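Local coordinates for protein acyl-CoA dehydrogenase (PDB 2Z1Q) that probably oxidises acyl-CoA thioesters to their 2,3-dehydroacyl-CoA products, using a bound FAD cofactor, at residues V465-Q470 against P530-G535; L407-L412 against G480-I485; A517-Q522 against T549-G554; G524-L529 against S543-L548. All coordinates share one frame; numbering follows the deposited sequence.

Contact 1 of 4, residues V465-Q470 against P530-G535; sequences VQKYGQ and PRLVEG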
loop_
_atom_site.group_PDB
_atom_site.type_symbol
_atom_site.label_atom_id
_atom_site.label_comp_id
_atom_site.label_asym_id
_atom_site.label_seq_id
_atom_site.Cartn_x
_atom_site.Cartn_y
_atom_site.Cartn_z
ATOM N N VAL B 465 -18.431 22.374 14.805
ATOM C CA VAL B 465 -19.130 22.467 16.080
ATOM C C VAL B 465 -20.329 23.412 16.004
ATOM O O VAL B 465 -21.418 23.082 16.478
ATOM C CB VAL B 465 -18.175 22.939 17.212
ATOM C CG1 VAL B 465 -18.949 23.164 18.500
ATOM C CG2 VAL B 465 -17.092 21.896 17.442
ATOM N N GLN B 466 -20.134 24.580 15.395
ATOM C CA GLN B 466 -21.210 25.561 15.286
ATOM C C GLN B 466 -22.223 25.189 14.218
ATOM O O GLN B 466 -22.854 26.059 13.613
ATOM C CB GLN B 466 -20.639 26.960 15.001
ATOM C CG GLN B 466 -19.946 27.100 13.653
ATOM C CD GLN B 466 -19.249 28.442 13.480
ATOM O OE1 GLN B 466 -18.245 28.727 14.141
ATOM N NE2 GLN B 466 -19.782 29.276 12.588
ATOM N N LYS B 467 -22.375 23.892 13.985
ATOM C CA LYS B 467 -23.328 23.409 12.999
ATOM C C LYS B 467 -23.988 22.126 13.460
ATOM O O LYS B 467 -25.206 22.003 13.438
ATOM C CB LYS B 467 -22.656 23.153 11.662
ATOM C CG LYS B 467 -23.626 22.612 10.622
ATOM C CD LYS B 467 -23.007 22.584 9.240
ATOM C CE LYS B 467 -24.048 22.285 8.174
ATOM N NZ LYS B 467 -24.681 20.957 8.370
ATOM N N TYR B 468 -23.170 21.166 13.870
ATOM C CA TYR B 468 -23.693 19.887 14.323
ATOM C C TYR B 468 -23.696 19.785 15.841
ATOM O O TYR B 468 -24.370 18.930 16.407
ATOM C CB TYR B 468 -22.875 18.736 13.727
ATOM C CG TYR B 468 -22.968 18.619 12.220
ATOM C CD1 TYR B 468 -22.087 19.303 11.378
ATOM C CD2 TYR B 468 -23.954 17.830 11.637
ATOM C CE1 TYR B 468 -22.189 19.198 9.994
ATOM C CE2 TYR B 468 -24.066 17.721 10.250
ATOM C CZ TYR B 468 -23.186 18.405 9.436
ATOM O OH TYR B 468 -23.326 18.301 8.071
ATOM N N GLY B 469 -22.940 20.658 16.497
ATOM C CA GLY B 469 -22.877 20.637 17.946
ATOM C C GLY B 469 -22.481 19.290 18.519
ATOM O O GLY B 469 -21.606 18.609 17.996
ATOM N N GLN B 470 -23.140 18.907 19.606
ATOM C CA GLN B 470 -22.876 17.645 20.290
ATOM C C GLN B 470 -22.914 16.427 19.366
ATOM O O GLN B 470 -22.362 15.374 19.692
ATOM C CB GLN B 470 -23.869 17.466 21.451
ATOM C CG GLN B 470 -25.329 17.769 21.111
ATOM C CD GLN B 470 -25.596 19.248 20.848
ATOM O OE1 GLN B 470 -25.256 20.110 21.663
ATOM N NE2 GLN B 470 -26.219 19.545 19.713
ATOM N N PRO B 530 -17.662 22.167 2.120
ATOM C CA PRO B 530 -18.990 22.284 1.506
ATOM C C PRO B 530 -20.036 21.581 2.377
ATOM O O PRO B 530 -21.247 21.802 2.220
ATOM C CB PRO B 530 -18.806 21.590 0.155
ATOM C CG PRO B 530 -17.357 21.839 -0.163
ATOM C CD PRO B 530 -16.681 21.615 1.166
ATOM N N ARG B 531 -19.566 20.746 3.305
ATOM C CA ARG B 531 -20.442 19.998 4.207
ATOM C C ARG B 531 -20.871 20.846 5.407
ATOM O O ARG B 531 -21.901 20.569 6.045
ATOM C CB ARG B 531 -19.730 18.735 4.707
ATOM C CG ARG B 531 -20.527 17.879 5.688
ATOM C CD ARG B 531 -21.640 17.091 5.008
ATOM N NE ARG B 531 -22.221 16.116 5.927
ATOM C CZ ARG B 531 -23.023 15.111 5.570
ATOM N NH1 ARG B 531 -23.357 14.934 4.292
ATOM N NH2 ARG B 531 -23.474 14.263 6.486
ATOM N N LEU B 532 -20.084 21.881 5.697
ATOM C CA LEU B 532 -20.326 22.776 6.824
ATOM C C LEU B 532 -20.906 24.141 6.429
ATOM O O LEU B 532 -21.631 24.756 7.205
ATOM C CB LEU B 532 -19.018 22.994 7.584
ATOM C CG LEU B 532 -18.236 21.715 7.899
ATOM C CD1 LEU B 532 -16.950 22.043 8.642
ATOM C CD2 LEU B 532 -19.109 20.798 8.730
ATOM N N VAL B 533 -20.573 24.611 5.232
ATOM C CA VAL B 533 -21.058 25.915 4.771
ATOM C C VAL B 533 -21.628 25.885 3.357
ATOM O O VAL B 533 -21.267 25.027 2.550
ATOM C CB VAL B 533 -19.928 26.979 4.812
ATOM C CG1 VAL B 533 -19.625 27.366 6.251
ATOM C CG2 VAL B 533 -18.672 26.437 4.142
ATOM N N GLU B 534 -22.523 26.824 3.066
ATOM C CA GLU B 534 -23.127 26.917 1.739
ATOM C C GLU B 534 -23.393 28.367 1.339
ATOM O O GLU B 534 -23.198 29.299 2.135
ATOM C CB GLU B 534 -24.440 26.139 1.685
ATOM C CG GLU B 534 -25.471 26.648 2.655
ATOM C CD GLU B 534 -26.845 26.084 2.381
ATOM O OE1 GLU B 534 -27.392 26.359 1.291
ATOM O OE2 GLU B 534 -27.373 25.365 3.258
ATOM N N GLY B 535 -23.831 28.543 0.094
ATOM C CA GLY B 535 -24.142 29.865 -0.413
ATOM C C GLY B 535 -22.981 30.842 -0.420
ATOM O O GLY B 535 -21.824 30.463 -0.590
#
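The polar part of this contact gathers at the carbonyl of R531. Y468 reaches it with its phenol: OH donates a weak hydrogen bond to R531 O over 3.4 Å. R531 starts with CG anti to the backbone N but bends at chi2 (74°), so that its side chain crosses that of Y468 at about a right angle. Its main charge partner is E475, which forms a salt bridge with NE.

The packing part has two pieces. L532 CD2 comes to Y468 CE1 at 3.7 Å, in the plane of the ring and at its edge, and the same side chain also packs on V460 and L463 of helix 445-468. K467 passes alongside the loop backbone, CD lying 3.3 Å from L532 O and CE 3.5 Å from R531 O. Its chain leaves with CG anti to the backbone N (chi1 179°), stays extended to CE and turns only at chi4. Lysine suits this exposed position because its long run of methylenes can cover the loop carbonyls. Tyrosine fits by pairing a rim for leucine with a hydroxyl for the carbonyl; an alanine here removes the ring and hydroxyl, and would probably loosen the packing of the helix end on the loop at R531 and L532.

The helix stops at G469, whose positive phi favours glycine and whose N still bonds V465 O at 2.9 Å. The C-terminal end of helix 445-468 thus packs against the loop joining helices 505-528 and 535-547 in the helical C-terminal region of this acyl-CoA dehydrogenase, with the R531 side chain about 9 Å from that of the FAD-binding Q476.

Contact 2 of 4, residues L407-L412 against G480-I485; sequences LIPGML and GAVADI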
loop_
_atom_site.group_PDB
_atom_site.type_symbol
_atom_site.label_atom_id
_atom_site.label_comp_id
_atom_site.label_asym_id
_atom_site.label_seq_id
_atom_site.Cartn_x
_atom_site.Cartn_y
_atom_site.Cartn_z
ATOM N N LEU B 407 -10.074 10.457 17.480
ATOM C CA LEU B 407 -9.629 10.908 18.796
ATOM C C LEU B 407 -8.824 12.207 18.782
ATOM O O LEU B 407 -8.969 13.040 19.675
ATOM C CB LEU B 407 -8.797 9.810 19.473
ATOM C CG LEU B 407 -9.491 8.676 20.241
ATOM C CD1 LEU B 407 -10.582 8.043 19.393
ATOM C CD2 LEU B 407 -8.454 7.633 20.641
ATOM N N ILE B 408 -7.974 12.374 17.777
ATOM C CA ILE B 408 -7.138 13.563 17.677
ATOM C C ILE B 408 -7.926 14.876 17.773
ATOM O O ILE B 408 -7.599 15.742 18.582
ATOM C CB ILE B 408 -6.297 13.516 16.374
ATOM C CG1 ILE B 408 -5.340 12.320 16.444
ATOM C CG2 ILE B 408 -5.538 14.810 16.188
ATOM C CD1 ILE B 408 -4.649 11.967 15.142
ATOM N N PRO B 409 -8.977 15.038 16.952
ATOM C CA PRO B 409 -9.779 16.265 16.991
ATOM C C PRO B 409 -10.480 16.476 18.335
ATOM O O PRO B 409 -11.031 17.550 18.593
ATOM C CB PRO B 409 -10.773 16.060 15.849
ATOM C CG PRO B 409 -9.996 15.216 14.886
ATOM C CD PRO B 409 -9.370 14.202 15.809
ATOM N N GLY B 410 -10.451 15.443 19.177
ATOM C CA GLY B 410 -11.082 15.498 20.484
ATOM C C GLY B 410 -10.963 16.823 21.214
ATOM O O GLY B 410 -11.965 17.499 21.447
ATOM N N MET B 411 -9.744 17.202 21.578
ATOM C CA MET B 411 -9.539 18.457 22.290
ATOM C C MET B 411 -10.049 19.684 21.541
ATOM O O MET B 411 -10.582 20.612 22.157
ATOM C CB MET B 411 -8.056 18.638 22.634
ATOM C CG MET B 411 -7.110 17.777 21.809
ATOM S SD MET B 411 -6.928 18.285 20.098
ATOM C CE MET B 411 -5.241 18.905 20.136
ATOM N N LEU B 412 -9.895 19.691 20.219
ATOM C CA LEU B 412 -10.333 20.814 19.395
ATOM C C LEU B 412 -11.860 20.899 19.373
ATOM O O LEU B 412 -12.442 21.879 18.901
ATOM C CB LEU B 412 -9.790 20.651 17.975
ATOM C CG LEU B 412 -9.350 21.930 17.260
ATOM C CD1 LEU B 412 -8.348 22.679 18.129
ATOM C CD2 LEU B 412 -8.731 21.581 15.917
ATOM N N GLY B 480 -11.860 13.548 10.374
ATOM C CA GLY B 480 -10.661 12.994 9.772
ATOM C C GLY B 480 -9.824 14.024 9.035
ATOM O O GLY B 480 -8.596 14.050 9.174
ATOM N N ALA B 481 -10.484 14.850 8.228
ATOM C CA ALA B 481 -9.782 15.891 7.493
ATOM C C ALA B 481 -9.130 16.811 8.544
ATOM O O ALA B 481 -7.995 17.238 8.386
ATOM C CB ALA B 481 -10.766 16.674 6.596
ATOM N N VAL B 482 -9.847 17.094 9.626
ATOM C CA VAL B 482 -9.285 17.938 10.685
ATOM C C VAL B 482 -8.052 17.276 11.316
ATOM O O VAL B 482 -7.035 17.937 11.522
ATOM C CB VAL B 482 -10.345 18.239 11.777
ATOM C CG1 VAL B 482 -9.685 18.872 12.993
ATOM C CG2 VAL B 482 -11.390 19.185 11.222
ATOM N N ALA B 483 -8.131 15.976 11.600
ATOM C CA ALA B 483 -7.014 15.237 12.190
ATOM C C ALA B 483 -5.787 15.218 11.281
ATOM O O ALA B 483 -4.660 15.356 11.750
ATOM C CB ALA B 483 -7.452 13.796 12.535
ATOM N N ASP B 484 -6.003 15.064 9.978
ATOM C CA ASP B 484 -4.902 15.056 9.021
ATOM C C ASP B 484 -4.167 16.405 8.993
ATOM O O ASP B 484 -2.967 16.465 8.735
ATOM C CB ASP B 484 -5.411 14.676 7.630
ATOM C CG ASP B 484 -5.809 13.210 7.547
ATOM O OD1 ASP B 484 -5.081 12.387 8.143
ATOM O OD2 ASP B 484 -6.830 12.875 6.903
ATOM N N ILE B 485 -4.881 17.484 9.280
ATOM C CA ILE B 485 -4.239 18.792 9.294
ATOM C C ILE B 485 -3.402 18.903 10.571
ATOM O O ILE B 485 -2.245 19.330 10.527
ATOM C CB ILE B 485 -5.292 19.911 9.218
ATOM C CG1 ILE B 485 -6.118 19.713 7.945
ATOM C CG2 ILE B 485 -4.615 21.280 9.194
ATOM C CD1 ILE B 485 -7.215 20.711 7.748
#
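I485 N is held by two bonds inside its own helix, one to A481 O at 3.2 Å and a weak one to V482 O at 3.1 Å. On the other segment G410 N bonds L407 O at 2.9 Å, closing a type I beta turn between helix 401-407 and the short helix beginning near G410. No hydrogen bond crosses between the segments.

P409 does most of the touching. Its CG and CD lie against A483 CB, at 3.7 and 3.8 Å, and CG also lies 4.1 Å from V482 CG1. Alanine suits this spot because its single methyl lets the backbones come close: the CA atoms of P409 and A483 are 5.6 Å apart. I408 meets the same methyl through its own CB, at 4.0 Å, and continues onto I353 of helix 348-372 and L486. V482 holds CG1 anti to its backbone N (chi1 169°), so that this branch faces both P409 and L412, whose poorly ordered CD2 approaches it obliquely.

The proline ring offers a rigid apolar surface. With aliphatic side-chain carbons doing nearly all the touching, the two segments are joined by shape and exclusion of water; the directional tie comes from next door, where D484 OD1 forms a salt bridge with R405.

Contact 3 of 4, residues A517-Q522 against T549-G554; sequences ALDRAQ and TKREPG. Unlike the reference sequence in segment 549-554: G554 (reference Val).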
loop_
_atom_site.group_PDB
_atom_site.type_symbol
_atom_site.label_atom_id
_atom_site.label_comp_id
_atom_site.label_asym_id
_atom_site.label_seq_id
_atom_site.Cartn_x
_atom_site.Cartn_y
_atom_site.Cartn_z
ATOM N N ALA B 517 2.538 19.009 2.763
ATOM C CA ALA B 517 1.546 19.076 3.829
ATOM C C ALA B 517 0.560 20.215 3.575
ATOM O O ALA B 517 -0.634 20.092 3.874
ATOM C CB ALA B 517 2.234 19.275 5.173
ATOM N N LEU B 518 1.055 21.328 3.038
ATOM C CA LEU B 518 0.175 22.456 2.765
ATOM C C LEU B 518 -0.810 22.101 1.665
ATOM O O LEU B 518 -1.972 22.484 1.724
ATOM C CB LEU B 518 0.975 23.711 2.381
ATOM C CG LEU B 518 1.199 24.722 3.516
ATOM C CD1 LEU B 518 1.975 24.058 4.626
ATOM C CD2 LEU B 518 1.950 25.947 3.010
ATOM N N ASP B 519 -0.357 21.349 0.669
ATOM C CA ASP B 519 -1.246 20.965 -0.418
ATOM C C ASP B 519 -2.365 20.061 0.070
ATOM O O ASP B 519 -3.515 20.218 -0.336
ATOM C CB ASP B 519 -0.485 20.235 -1.515
ATOM C CG ASP B 519 0.566 21.091 -2.161
ATOM O OD1 ASP B 519 0.418 22.337 -2.164
ATOM O OD2 ASP B 519 1.538 20.508 -2.674
ATOM N N ARG B 520 -1.994 19.113 0.927
ATOM C CA ARG B 520 -2.931 18.156 1.501
ATOM C C ARG B 520 -3.914 18.889 2.406
ATOM O O ARG B 520 -5.076 18.500 2.512
ATOM C CB ARG B 520 -2.160 17.105 2.322
ATOM C CG ARG B 520 -2.378 15.672 1.875
ATOM C CD ARG B 520 -1.058 14.945 1.802
ATOM N NE ARG B 520 -0.261 15.144 3.011
ATOM C CZ ARG B 520 1.070 15.134 3.032
ATOM N NH1 ARG B 520 1.751 14.936 1.914
ATOM N NH2 ARG B 520 1.726 15.345 4.169
ATOM N N ALA B 521 -3.438 19.948 3.056
ATOM C CA ALA B 521 -4.287 20.744 3.939
ATOM C C ALA B 521 -5.371 21.451 3.132
ATOM O O ALA B 521 -6.543 21.425 3.506
ATOM C CB ALA B 521 -3.447 21.774 4.699
ATOM N N GLN B 522 -4.984 22.080 2.024
ATOM C CA GLN B 522 -5.967 22.786 1.211
ATOM C C GLN B 522 -7.007 21.812 0.668
ATOM O O GLN B 522 -8.205 22.022 0.848
ATOM C CB GLN B 522 -5.295 23.538 0.054
ATOM C CG GLN B 522 -6.258 24.436 -0.726
ATOM C CD GLN B 522 -5.564 25.454 -1.612
ATOM O OE1 GLN B 522 -4.876 26.357 -1.124
ATOM N NE2 GLN B 522 -5.742 25.316 -2.921
ATOM N N THR B 549 -3.374 28.378 3.527
ATOM C CA THR B 549 -2.536 27.331 2.955
ATOM C C THR B 549 -1.757 27.861 1.750
ATOM O O THR B 549 -1.112 27.108 1.025
ATOM C CB THR B 549 -3.387 26.107 2.535
ATOM O OG1 THR B 549 -4.430 26.512 1.642
ATOM C CG2 THR B 549 -4.012 25.466 3.759
ATOM N N LYS B 550 -1.813 29.173 1.554
ATOM C CA LYS B 550 -1.117 29.809 0.443
ATOM C C LYS B 550 0.391 29.678 0.638
ATOM O O LYS B 550 0.908 29.902 1.734
ATOM C CB LYS B 550 -1.509 31.293 0.362
ATOM C CG LYS B 550 -1.979 31.760 -1.027
ATOM C CD LYS B 550 -3.236 31.008 -1.513
ATOM C CE LYS B 550 -3.677 31.458 -2.915
ATOM N NZ LYS B 550 -4.906 30.752 -3.402
ATOM N N ARG B 551 1.098 29.305 -0.422
ATOM C CA ARG B 551 2.546 29.164 -0.347
ATOM C C ARG B 551 3.180 29.462 -1.692
ATOM O O ARG B 551 2.497 29.536 -2.714
ATOM C CB ARG B 551 2.932 27.748 0.080
ATOM C CG ARG B 551 2.625 26.674 -0.965
ATOM C CD ARG B 551 2.905 25.282 -0.418
ATOM N NE ARG B 551 2.785 24.223 -1.421
ATOM C CZ ARG B 551 3.623 24.060 -2.443
ATOM N NH1 ARG B 551 4.650 24.889 -2.605
ATOM N NH2 ARG B 551 3.456 23.054 -3.294
ATOM N N GLU B 552 4.495 29.636 -1.676
ATOM C CA GLU B 552 5.246 29.905 -2.890
ATOM C C GLU B 552 5.808 28.594 -3.431
ATOM O O GLU B 552 6.436 27.827 -2.704
ATOM C CB GLU B 552 6.373 30.905 -2.604
ATOM C CG GLU B 552 5.879 32.334 -2.407
ATOM C CD GLU B 552 5.106 32.851 -3.616
ATOM O OE1 GLU B 552 3.947 33.286 -3.445
ATOM O OE2 GLU B 552 5.652 32.816 -4.740
ATOM N N PRO B 553 5.563 28.312 -4.719
ATOM C CA PRO B 553 6.037 27.088 -5.375
ATOM C C PRO B 553 7.494 26.726 -5.051
ATOM O O PRO B 553 8.396 27.539 -5.219
ATOM C CB PRO B 553 5.815 27.397 -6.856
ATOM C CG PRO B 553 4.557 28.238 -6.826
ATOM C CD PRO B 553 4.831 29.175 -5.667
ATOM N N GLY B 554 7.706 25.506 -4.564
ATOM C CA GLY B 554 9.047 25.044 -4.242
ATOM C C GLY B 554 9.474 24.035 -5.293
ATOM O O GLY B 554 8.625 23.383 -5.894
HETATM O O HOH W 1 -0.945 24.969 -1.248
#
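The loop 549-554, non-helical throughout, runs past one side of segment 517-522 of helix 505-528, coming nearest at L518 and T549, whose CA atoms are 5.6 Å apart. R551 reaches back to the helix: its CG takes the crowded position between backbone N and carbonyl carbon, and the chain then extends straight to NE. The guanidinium grips D519 side-on. NE donates to OD1 at 3.1 Å (153°), from above the carboxylate plane, while NH2 donates to the syn lone pair of OD2 at 3.2 Å (161°); the two planes are 42° apart. A water donates to both D519 OD1 and T549 O, tying the carboxylate to the loop backbone as well.

The loop joins helix 535-547 to helix 556-570 in the helical C-terminal region, beside the subunit interface: D519 packs on A523 of the second subunit, and Q522 on Q522 of that subunit.

Next to the salt bridge, L518 CD2 lies 3.6 Å from both CB and CD of R551, so the arginine serves as hydrocarbon and charge at once. A leucine here removes both nitrogens that hold D519, and would probably let the loop drift from the helix. T549 uses both branches: CG2 meets A521 CB at 3.9 Å, and OG1 stands 2.8 Å from Q522 OE1. The same OG1 is hydrogen-bonded to the carbonyl oxygens of A545 and R546, so the direction of its proton toward Q522 is not settled.

Contact 4 of 4, residues G524-L529 against S543-L548; sequences GALSVL and SAARRL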
loop_
_atom_site.group_PDB
_atom_site.type_symbol
_atom_site.label_atom_id
_atom_site.label_comp_id
_atom_site.label_asym_id
_atom_site.label_seq_id
_atom_site.Cartn_x
_atom_site.Cartn_y
_atom_site.Cartn_z
ATOM N N GLY B 524 -7.794 18.734 1.665
ATOM C CA GLY B 524 -8.626 18.170 2.719
ATOM C C GLY B 524 -9.663 19.127 3.289
ATOM O O GLY B 524 -10.841 18.762 3.437
ATOM N N ALA B 525 -9.240 20.346 3.628
ATOM C CA ALA B 525 -10.170 21.329 4.184
ATOM C C ALA B 525 -11.279 21.594 3.170
ATOM O O ALA B 525 -12.465 21.613 3.507
ATOM C CB ALA B 525 -9.429 22.644 4.531
ATOM N N LEU B 526 -10.897 21.775 1.914
ATOM C CA LEU B 526 -11.881 22.044 0.878
ATOM C C LEU B 526 -12.751 20.851 0.512
ATOM O O LEU B 526 -13.779 21.015 -0.147
ATOM C CB LEU B 526 -11.190 22.574 -0.379
ATOM C CG LEU B 526 -10.484 23.916 -0.197
ATOM C CD1 LEU B 526 -9.642 24.228 -1.431
ATOM C CD2 LEU B 526 -11.522 25.001 0.059
ATOM N N SER B 527 -12.354 19.653 0.932
ATOM C CA SER B 527 -13.133 18.467 0.610
ATOM C C SER B 527 -14.204 18.200 1.662
ATOM O O SER B 527 -15.094 17.375 1.450
ATOM C CB SER B 527 -12.219 17.240 0.472
ATOM O OG SER B 527 -11.678 16.853 1.724
ATOM N N VAL B 528 -14.119 18.900 2.792
ATOM C CA VAL B 528 -15.108 18.729 3.856
ATOM C C VAL B 528 -15.809 20.020 4.247
ATOM O O VAL B 528 -16.700 20.014 5.094
ATOM C CB VAL B 528 -14.483 18.098 5.136
ATOM C CG1 VAL B 528 -13.936 16.717 4.819
ATOM C CG2 VAL B 528 -13.394 19.003 5.700
ATOM N N LEU B 529 -15.423 21.128 3.630
ATOM C CA LEU B 529 -16.027 22.416 3.944
ATOM C C LEU B 529 -17.443 22.585 3.375
ATOM O O LEU B 529 -18.338 23.086 4.060
ATOM C CB LEU B 529 -15.102 23.538 3.471
ATOM C CG LEU B 529 -14.509 24.445 4.559
ATOM C CD1 LEU B 529 -14.579 23.810 5.946
ATOM C CD2 LEU B 529 -13.080 24.746 4.181
ATOM N N SER B 543 -12.187 30.924 0.605
ATOM C CA SER B 543 -11.064 31.817 0.373
ATOM C C SER B 543 -10.173 31.850 1.615
ATOM O O SER B 543 -8.953 31.952 1.506
ATOM C CB SER B 543 -11.555 33.229 0.048
ATOM O OG SER B 543 -12.262 33.239 -1.182
ATOM N N ALA B 544 -10.768 31.749 2.797
ATOM C CA ALA B 544 -9.955 31.774 4.005
ATOM C C ALA B 544 -9.112 30.509 4.107
ATOM O O ALA B 544 -7.955 30.562 4.527
ATOM C CB ALA B 544 -10.830 31.917 5.228
ATOM N N ALA B 545 -9.693 29.378 3.720
ATOM C CA ALA B 545 -8.978 28.112 3.768
ATOM C C ALA B 545 -7.786 28.152 2.814
ATOM O O ALA B 545 -6.727 27.594 3.105
ATOM C CB ALA B 545 -9.923 26.963 3.398
ATOM N N ARG B 546 -7.948 28.827 1.681
ATOM C CA ARG B 546 -6.869 28.913 0.702
ATOM C C ARG B 546 -5.726 29.801 1.160
ATOM O O ARG B 546 -4.557 29.458 0.985
ATOM C CB ARG B 546 -7.389 29.430 -0.641
ATOM C CG ARG B 546 -8.449 28.545 -1.275
ATOM C CD ARG B 546 -8.690 28.921 -2.732
ATOM N NE ARG B 546 -9.773 28.137 -3.324
ATOM C CZ ARG B 546 -11.065 28.360 -3.104
ATOM N NH1 ARG B 546 -11.978 27.588 -3.682
ATOM N NH2 ARG B 546 -11.445 29.366 -2.322
ATOM N N ARG B 547 -6.047 30.950 1.738
ATOM C CA ARG B 547 -5.001 31.853 2.194
ATOM C C ARG B 547 -4.207 31.229 3.326
ATOM O O ARG B 547 -2.999 31.424 3.428
ATOM C CB ARG B 547 -5.587 33.198 2.645
ATOM C CG ARG B 547 -6.831 33.098 3.517
ATOM C CD ARG B 547 -7.266 34.477 4.021
ATOM N NE ARG B 547 -6.302 35.029 4.972
ATOM C CZ ARG B 547 -6.118 34.555 6.200
ATOM N NH1 ARG B 547 -6.844 33.531 6.630
ATOM N NH2 ARG B 547 -5.200 35.091 6.995
ATOM N N LEU B 548 -4.889 30.466 4.167
ATOM C CA LEU B 548 -4.224 29.821 5.285
ATOM C C LEU B 548 -3.308 28.699 4.818
ATOM O O LEU B 548 -2.545 28.147 5.609
ATOM C CB LEU B 548 -5.256 29.290 6.291
ATOM C CG LEU B 548 -5.934 30.313 7.213
ATOM C CD1 LEU B 548 -6.930 29.597 8.093
ATOM C CD2 LEU B 548 -4.903 31.029 8.080
#
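A545 CB points at the neighbouring helix and is met there by two leucines from different directions: L529 CD2 approaches to 3.9 Å and L526 CD2 to 4.2 Å. A525 faces it as well, methyl to methyl, with the two CB atoms 4.5 Å apart. L526 holds CG anti to the carbonyl carbon (chi1 -64°), and chi2 of 170° then parts its methyls: CD2 goes to the alanine, while CD1 lies obliquely near the guanidinium of R546, 4.3 Å from NE. The partly exposed arginine suits the border of a buried patch, and its side chain also packs on P553 of the second subunit.

Helices 505-528 and 535-547 form an antiparallel helical hairpin; their segments 524-528 and 543-547 run with directions 168° apart and axes 10.0 Å apart at closest approach. Small alanines facing each other suit such a pair, and the leucines fill in around them.

Farther from the interface, G524 O accepts two bonds, from S527 N and from S527 OG at 2.7 Å. L529 extends the apolar surface to V541 and Y542 of helix 535-547, and A525 packs on L456 of helix 445-468.

All four contacts lie on the same side of the chain's centre. Contact 4 is nested inside the loop that contact 3 closes; their centres are 11 Å apart, they share helix 505-528, and Q522 OE1 lies 3.7 Å from R546 CA. Contact 1 adjoins contact 4 in sequence, its loop following directly on L529, with centres 14 Å apart. Contact 2 reaches contact 4 where A481 CB packs on V528 CG2 at 3.6 Å. Contacts 1, 3 and 4 touch the second subunit; contact 2 does not. The side chains of R531 (contact 1) and P409 (contact 2) lie about 14 and 12 Å from a bound FAD; contacts 3 and 4 lie away from the FAD-binding residues.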